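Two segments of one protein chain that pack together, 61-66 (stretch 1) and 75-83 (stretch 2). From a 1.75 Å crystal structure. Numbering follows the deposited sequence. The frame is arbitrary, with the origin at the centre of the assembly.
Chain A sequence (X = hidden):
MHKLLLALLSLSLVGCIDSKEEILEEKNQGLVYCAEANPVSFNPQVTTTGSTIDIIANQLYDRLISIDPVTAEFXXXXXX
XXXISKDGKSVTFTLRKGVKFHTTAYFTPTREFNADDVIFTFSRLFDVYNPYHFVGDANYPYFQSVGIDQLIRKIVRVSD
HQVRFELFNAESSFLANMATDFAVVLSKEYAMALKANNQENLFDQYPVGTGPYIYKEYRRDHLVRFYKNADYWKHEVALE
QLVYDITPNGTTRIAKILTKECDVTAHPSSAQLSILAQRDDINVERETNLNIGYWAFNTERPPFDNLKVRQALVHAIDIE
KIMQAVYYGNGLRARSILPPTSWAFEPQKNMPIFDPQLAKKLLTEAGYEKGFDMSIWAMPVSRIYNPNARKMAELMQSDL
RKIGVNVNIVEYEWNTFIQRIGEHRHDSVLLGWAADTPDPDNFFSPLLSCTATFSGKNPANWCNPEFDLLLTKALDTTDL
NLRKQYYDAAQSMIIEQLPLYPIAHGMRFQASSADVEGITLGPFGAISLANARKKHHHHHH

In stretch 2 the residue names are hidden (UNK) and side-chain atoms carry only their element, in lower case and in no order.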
# COMPACT_ATOMS: atom_id res chain seq x y z
N TYR A 61 -14.66 -5.90 5.44
CA TYR A 61 -15.07 -6.13 4.05
C TYR A 61 -14.61 -7.47 3.46
O TYR A 61 -13.80 -8.17 4.05
CB TYR A 61 -14.53 -5.02 3.16
CG TYR A 61 -15.01 -3.63 3.49
CD1 TYR A 61 -16.30 -3.23 3.16
CD2 TYR A 61 -14.16 -2.71 4.11
CE1 TYR A 61 -16.74 -1.93 3.45
CE2 TYR A 61 -14.60 -1.41 4.41
CZ TYR A 61 -15.89 -1.03 4.07
OH TYR A 61 -16.33 0.24 4.37
N ASP A 62 -15.14 -7.80 2.29
CA ASP A 62 -14.59 -8.85 1.44
C ASP A 62 -14.44 -8.31 0.03
O ASP A 62 -15.15 -7.40 -0.37
CB ASP A 62 -15.49 -10.08 1.38
CG ASP A 62 -15.74 -10.71 2.74
OD1 ASP A 62 -14.84 -11.40 3.25
OD2 ASP A 62 -16.85 -10.53 3.28
N ARG A 63 -13.53 -8.91 -0.73
CA ARG A 63 -13.36 -8.60 -2.15
C ARG A 63 -14.08 -9.66 -2.96
O ARG A 63 -14.62 -10.62 -2.40
CB ARG A 63 -11.88 -8.62 -2.53
CG ARG A 63 -11.03 -7.57 -1.82
CD ARG A 63 -9.56 -8.01 -1.75
NE ARG A 63 -9.39 -9.13 -0.83
CZ ARG A 63 -8.24 -9.75 -0.58
NH1 ARG A 63 -7.13 -9.34 -1.17
NH2 ARG A 63 -8.21 -10.76 0.27
N LEU A 64 -14.08 -9.48 -4.27
CA LEU A 64 -14.57 -10.49 -5.18
C LEU A 64 -13.65 -11.71 -5.16
O LEU A 64 -14.10 -12.86 -5.12
CB LEU A 64 -14.61 -9.92 -6.60
CG LEU A 64 -15.66 -8.82 -6.79
CD1 LEU A 64 -15.54 -8.22 -8.18
CD2 LEU A 64 -17.04 -9.40 -6.56
N ILE A 65 -12.35 -11.45 -5.20
CA ILE A 65 -11.34 -12.49 -5.24
C ILE A 65 -10.13 -12.04 -4.44
O ILE A 65 -9.98 -10.86 -4.10
CB ILE A 65 -10.86 -12.75 -6.66
CG1 ILE A 65 -10.50 -11.43 -7.35
CG2 ILE A 65 -11.92 -13.47 -7.44
CD1 ILE A 65 -9.73 -11.61 -8.62
N SER A 66 -9.27 -13.01 -4.14
CA SER A 66 -7.99 -12.72 -3.52
C SER A 66 -6.88 -13.46 -4.27
O SER A 66 -7.14 -14.13 -5.26
CB SER A 66 -8.00 -13.12 -2.03
OG SER A 66 -8.26 -14.51 -1.85
N UNK A 75 -8.31 -16.66 -5.85
CA UNK A 75 -9.21 -17.41 -4.99
C UNK A 75 -10.55 -16.71 -4.86
O UNK A 75 -10.62 -15.49 -4.67
c UNK A 75 -6.83 -19.12 -4.64
c UNK A 75 -7.11 -17.97 -3.66
c UNK A 75 -7.44 -20.43 -4.19
c UNK A 75 -8.58 -17.58 -3.61
n UNK A 75 -7.15 -21.50 -5.19
N UNK A 76 -11.61 -17.49 -4.96
CA UNK A 76 -12.95 -16.98 -4.81
C UNK A 76 -13.18 -16.34 -3.45
O UNK A 76 -12.92 -16.96 -2.41
c UNK A 76 -13.95 -18.11 -5.01
o UNK A 76 -15.11 -17.87 -4.24
N UNK A 77 -13.67 -15.11 -3.45
CA UNK A 77 -14.16 -14.51 -2.23
C UNK A 77 -15.66 -14.28 -2.28
O UNK A 77 -16.42 -15.16 -1.91
c UNK A 77 -11.74 -14.23 -0.39
o UNK A 77 -12.66 -14.42 0.45
c UNK A 77 -13.47 -13.17 -1.94
c UNK A 77 -12.00 -13.29 -1.57
o UNK A 77 -10.62 -14.77 -0.30
N UNK A 78 -16.07 -13.10 -2.75
CA UNK A 78 -17.50 -12.82 -2.94
C UNK A 78 -17.87 -13.25 -4.35
O UNK A 78 -19.06 -13.41 -4.67
c UNK A 78 -18.98 -11.61 -0.54
c UNK A 78 -18.25 -9.36 -1.33
c UNK A 78 -17.93 -10.84 -1.32
c UNK A 78 -17.84 -11.34 -2.75
N UNK A 79 -16.87 -13.42 -5.21
CA UNK A 79 -17.05 -14.00 -6.53
C UNK A 79 -16.74 -15.48 -6.46
O UNK A 79 -15.73 -15.86 -5.87
c UNK A 79 -16.14 -13.34 -7.54
N UNK A 80 -17.59 -16.31 -7.07
CA UNK A 80 -17.45 -17.77 -7.04
C UNK A 80 -16.75 -18.28 -8.28
O UNK A 80 -16.19 -19.38 -8.29
c UNK A 80 -18.82 -18.44 -6.98
o UNK A 80 -19.66 -17.91 -8.01
c UNK A 80 -19.48 -18.22 -5.63
N UNK A 81 -16.81 -17.49 -9.34
CA UNK A 81 -16.21 -17.85 -10.60
C UNK A 81 -15.89 -16.58 -11.37
O UNK A 81 -16.54 -15.55 -11.16
c UNK A 81 -17.16 -18.75 -11.41
c UNK A 81 -16.54 -19.22 -12.72
o UNK A 81 -15.35 -19.59 -12.71
o UNK A 81 -17.24 -19.20 -13.75
N UNK A 82 -14.90 -16.65 -12.24
CA UNK A 82 -14.50 -15.51 -13.08
C UNK A 82 -13.99 -15.99 -14.43
O UNK A 82 -13.37 -17.05 -14.53
c UNK A 82 -11.10 -16.72 -10.29
c UNK A 82 -13.32 -16.20 -9.46
c UNK A 82 -13.01 -16.93 -8.33
c UNK A 82 -13.43 -14.65 -12.39
n UNK A 82 -10.34 -16.46 -11.41
c UNK A 82 -10.79 -17.44 -9.15
c UNK A 82 -11.08 -15.70 -12.28
c UNK A 82 -12.32 -15.45 -11.75
c UNK A 82 -12.35 -16.09 -10.47
c UNK A 82 -11.75 -17.54 -8.18
N UNK A 83 -14.26 -15.21 -15.47
CA UNK A 83 -13.93 -15.62 -16.83
C UNK A 83 -13.46 -14.44 -17.65
O UNK A 83 -14.11 -13.40 -17.67
c UNK A 83 -14.36 -17.35 -21.15
n UNK A 83 -14.34 -16.73 -22.52
c UNK A 83 -14.85 -17.16 -18.69
c UNK A 83 -15.15 -16.26 -17.49
c UNK A 83 -14.74 -16.39 -20.01
O HOH W 1 -12.70 -12.11 2.11

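Position 75 carries four carbons in a row ending in a nitrogen. Its CB lies on the same face of the sheet as the side chain of Ser-66, with CB of position 75 3.6 Å from Ser-66 OG. The end of the chain leads away from stretch 1. This is a lysine, Lys-75. Its backbone pairs with Ser-66 in antiparallel fashion: Lys-75 N donates to Ser-66 O at 2.8 Å, and Ser-66 N donates to Lys-75 O at 2.9 Å.

Position 76 has one carbon and one oxygen. It bridges with Ile-65 as a non-hydrogen-bonded pair, and its CA-to-CB bond points away. It is Ser-76. Ser-76 OG donates to O of position 79 at 2.7 Å.

Position 77 has three carbons, the third bearing two oxygens. Its CB points toward stretch 1, and one carboxylate oxygen of position 77 lies 2.8 Å from Ser-66 OG. The chain length and the carboxylate fork fit glutamate, Glu-77. Ser-66 OG donates to Glu-77 OE2. A water lies 2.8 Å from Glu-77 OE1 and 2.5 Å from Asp-62 OD1 and links the two carboxylates. Glu-77 N donates to Leu-64 O at 2.8 Å.

Position 78 has four carbons, forked at the second. They touch Asp-62 and Leu-64. The fork one atom beyond CB identifies Leu-78. Leu-78 CG lies 3.7 Å from Asp-62 CB, and Leu-78 CB lies 4.3 Å from Leu-64 CD2. Leu-78 N donates to Arg-63 O at 2.9 Å, though the place of that oxygen is less sure.

Position 79 has a single side-chain carbon. CB of position 79 packs 3.9 Å from Leu-64 CB and 4.2 Å from Ile-65 CG2. It is Ala-79. Ala-79 N donates to Leu-64 O at 2.8 Å.

Position 80 has one carbon carrying an oxygen and a carbon. Its CA-to-CB bond points away, and it does not touch stretch 1. It is Thr-80. The chain turns a corner here.

Position 81 has two carbons, the second with two oxygens. It is exposed and also without contact. This is Asp-81.

Position 82 has one carbon leading to fused five- and six-membered rings with one nitrogen. Ile-65 CG2 sits over one face of the six-membered ring in a CH-pi contact. Only tryptophan fits: Trp-82. Ile-65 CG2 is 3.7 Å from Trp-82 CE3.

Position 83 again has four carbons ending in nitrogen, out of reach of stretch 1. It is Lys-83.

The contact rests first on backbone pairing. A short antiparallel ladder pairs Ser-66 with Lys-75 and Ile-65 with Ser-76, and Leu-64 O then accepts from both Glu-77 N and Ala-79 N. Apolar packing completes it, with Ile-65 reaching both Ala-79 and Trp-82 across the corner.

Stretch 2, residues 75-83: KSELATDWK
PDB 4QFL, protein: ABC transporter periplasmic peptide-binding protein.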